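Local coordinates for protein glutathione S-transferase (Natrialba magadii ATCC 43099, PDB 6GZF) that probably acts as a Xi-class glutathione transferase of the glutathionyl-hydroquinone reductase type, with glutathione as its thiol cosubstrate, at residues 194-197 with 198-202. Sequence-based numbering, arbitrary orientation.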
ATOM      1  N   GLY A 194     -13.477   9.613   1.674  1.00 25.70           N
ATOM      2  CA  GLY A 194     -12.669   9.066   2.748  1.00 25.39           C
ATOM      3  C   GLY A 194     -11.319   8.530   2.315  1.00 28.31           C
ATOM      4  O   GLY A 194     -10.317   8.726   3.004  1.00 28.97           O
ATOM      5  N   VAL A 195     -11.289   7.853   1.172  1.00 24.11           N
ATOM      6  CA  VAL A 195     -10.057   7.255   0.670  1.00 20.51           C
ATOM      7  C   VAL A 195      -9.022   8.314   0.291  1.00 20.94           C
ATOM      8  O   VAL A 195      -7.823   8.114   0.485  1.00 24.58           O
ATOM      9  CB  VAL A 195     -10.327   6.343  -0.547  1.00 20.82           C
ATOM     10  CG1 VAL A 195     -10.929   5.023  -0.096  1.00 19.33           C
ATOM     11  CG2 VAL A 195     -11.242   7.036  -1.546  1.00 25.33           C
ATOM     12  N   TYR A 196      -9.488   9.440  -0.242  1.00 23.03           N
ATOM     13  CA  TYR A 196      -8.596  10.530  -0.624  1.00 23.52           C
ATOM     14  C   TYR A 196      -8.130  11.310   0.598  1.00 30.54           C
ATOM     15  O   TYR A 196      -7.019  11.839   0.622  1.00 30.84           O
ATOM     16  CB  TYR A 196      -9.285  11.468  -1.619  1.00 23.60           C
ATOM     17  CG  TYR A 196      -9.569  10.827  -2.957  1.00 23.69           C
ATOM     18  CD1 TYR A 196     -10.740  10.113  -3.172  1.00 23.04           C
ATOM     19  CD2 TYR A 196      -8.662  10.930  -4.004  1.00 24.18           C
ATOM     20  CE1 TYR A 196     -11.001   9.523  -4.393  1.00 23.05           C
ATOM     21  CE2 TYR A 196      -8.914  10.343  -5.228  1.00 25.50           C
ATOM     22  CZ  TYR A 196     -10.085   9.641  -5.418  1.00 22.54           C
ATOM     23  OH  TYR A 196     -10.336   9.056  -6.635  1.00 17.10           O
ATOM     24  N   ARG A 197      -8.987  11.377   1.612  1.00 28.07           N
ATOM     25  CA  ARG A 197      -8.632  12.022   2.869  1.00 23.65           C
ATOM     26  C   ARG A 197      -7.533  11.227   3.560  1.00 23.39           C
ATOM     27  O   ARG A 197      -6.625  11.795   4.164  1.00 32.88           O
ATOM     28  CB  ARG A 197      -9.859  12.152   3.774  1.00 34.61           C
ATOM     29  CG  ARG A 197      -9.571  12.727   5.152  1.00 37.94           C
ATOM     30  CD  ARG A 197     -10.841  13.254   5.802  1.00 34.71           C
ATOM     31  NE  ARG A 197     -10.649  13.582   7.212  1.00 45.07           N
ATOM     32  CZ  ARG A 197     -11.128  12.858   8.219  1.00 39.43           C
ATOM     33  NH1 ARG A 197     -10.906  13.231   9.472  1.00 32.57           N
ATOM     34  NH2 ARG A 197     -11.835  11.763   7.972  1.00 37.82           N
ATOM     35  N   ALA A 198      -7.618   9.905   3.452  1.00 23.43           N
ATOM     36  CA  ALA A 198      -6.608   9.023   4.016  1.00 25.94           C
ATOM     37  C   ALA A 198      -5.327   9.057   3.188  1.00 32.74           C
ATOM     38  O   ALA A 198      -4.224   9.011   3.731  1.00 36.36           O
ATOM     39  CB  ALA A 198      -7.141   7.601   4.109  1.00 27.43           C
ATOM     40  N   GLY A 199      -5.482   9.143   1.870  1.00 24.19           N
ATOM     41  CA  GLY A 199      -4.353   9.107   0.958  1.00 25.05           C
ATOM     42  C   GLY A 199      -3.497  10.359   0.966  1.00 27.20           C
ATOM     43  O   GLY A 199      -2.268  10.277   0.971  1.00 29.27           O
ATOM     44  N   PHE A 200      -4.142  11.520   0.961  1.00 27.47           N
ATOM     45  CA  PHE A 200      -3.425  12.790   0.964  1.00 28.58           C
ATOM     46  C   PHE A 200      -3.243  13.319   2.382  1.00 36.49           C
ATOM     47  O   PHE A 200      -2.889  14.482   2.579  1.00 37.54           O
ATOM     48  CB  PHE A 200      -4.160  13.827   0.111  1.00 34.59           C
ATOM     49  CG  PHE A 200      -4.437  13.372  -1.292  1.00 35.89           C
ATOM     50  CD1 PHE A 200      -3.496  12.643  -1.998  1.00 30.23           C
ATOM     51  CD2 PHE A 200      -5.642  13.672  -1.903  1.00 33.56           C
ATOM     52  CE1 PHE A 200      -3.751  12.221  -3.289  1.00 37.03           C
ATOM     53  CE2 PHE A 200      -5.903  13.253  -3.194  1.00 36.33           C
ATOM     54  CZ  PHE A 200      -4.958  12.526  -3.886  1.00 33.59           C
ATOM     55  N   ALA A 201      -3.487  12.458   3.367  1.00 32.61           N
ATOM     56  CA  ALA A 201      -3.317  12.824   4.770  1.00 33.46           C
ATOM     57  C   ALA A 201      -1.874  13.228   5.047  1.00 38.00           C
ATOM     58  O   ALA A 201      -0.939  12.553   4.619  1.00 39.78           O
ATOM     59  CB  ALA A 201      -3.728  11.674   5.674  1.00 29.48           C
ATOM     60  N   THR A 202      -1.701  14.334   5.761  1.00 36.45           N
ATOM     61  CA  THR A 202      -0.370  14.859   6.035  1.00 31.28           C
ATOM     62  C   THR A 202       0.005  14.689   7.505  1.00 36.31           C
ATOM     63  O   THR A 202       1.172  14.817   7.875  1.00 40.15           O
ATOM     64  CB  THR A 202      -0.265  16.349   5.648  1.00 37.06           C
ATOM     65  OG1 THR A 202       1.114  16.724   5.543  1.00 52.44           O
ATOM     66  CG2 THR A 202      -0.963  17.229   6.676  1.00 39.07           C
TER
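Y196 and F200 sit one helical turn apart, and F200 CE2 lies 3.7 Å from Y196 CD2, at the edge of the tyrosine ring and in its plane. The i to i+4 spacing puts both side chains on one side of the helix. With CG anti to the carbonyl carbon in each (chi1 -67° for Y196, -54° for F200), the rings run alongside each other. F258 packs edge-to-face with both of them. This is the tightly packed part. The helix, 194-199, is a short one in the all-helical C-terminal domain of the glutathione transferase fold. Its i to i+4 bonds run from A198 N to G194 O, G199 N to V195 O and F200 N to Y196 O. The F200 N to Y196 O bond is 2.9 Å long and nearly straight, with an N-H...O angle of 167°. F200 then leaves helical geometry. Y196 is predicted to be the catalytic proton donor or acceptor, and its OH is hydrogen-bonded to Y254 and Y297, both predicted to lower the pKa of the nucleophilic cysteine. With an alanine at F200, the Y196 edge would probably lose its neighbour and F258 one of these two aromatic partners, opening a gap beside the tyrosine. R197 and A198 pack on A210 of helix 204-224. The partly exposed R197 extends its guanidinium toward E209, a weak, long ion pair. Past the helix end the exposed T202 packs on H307 of the second subunit.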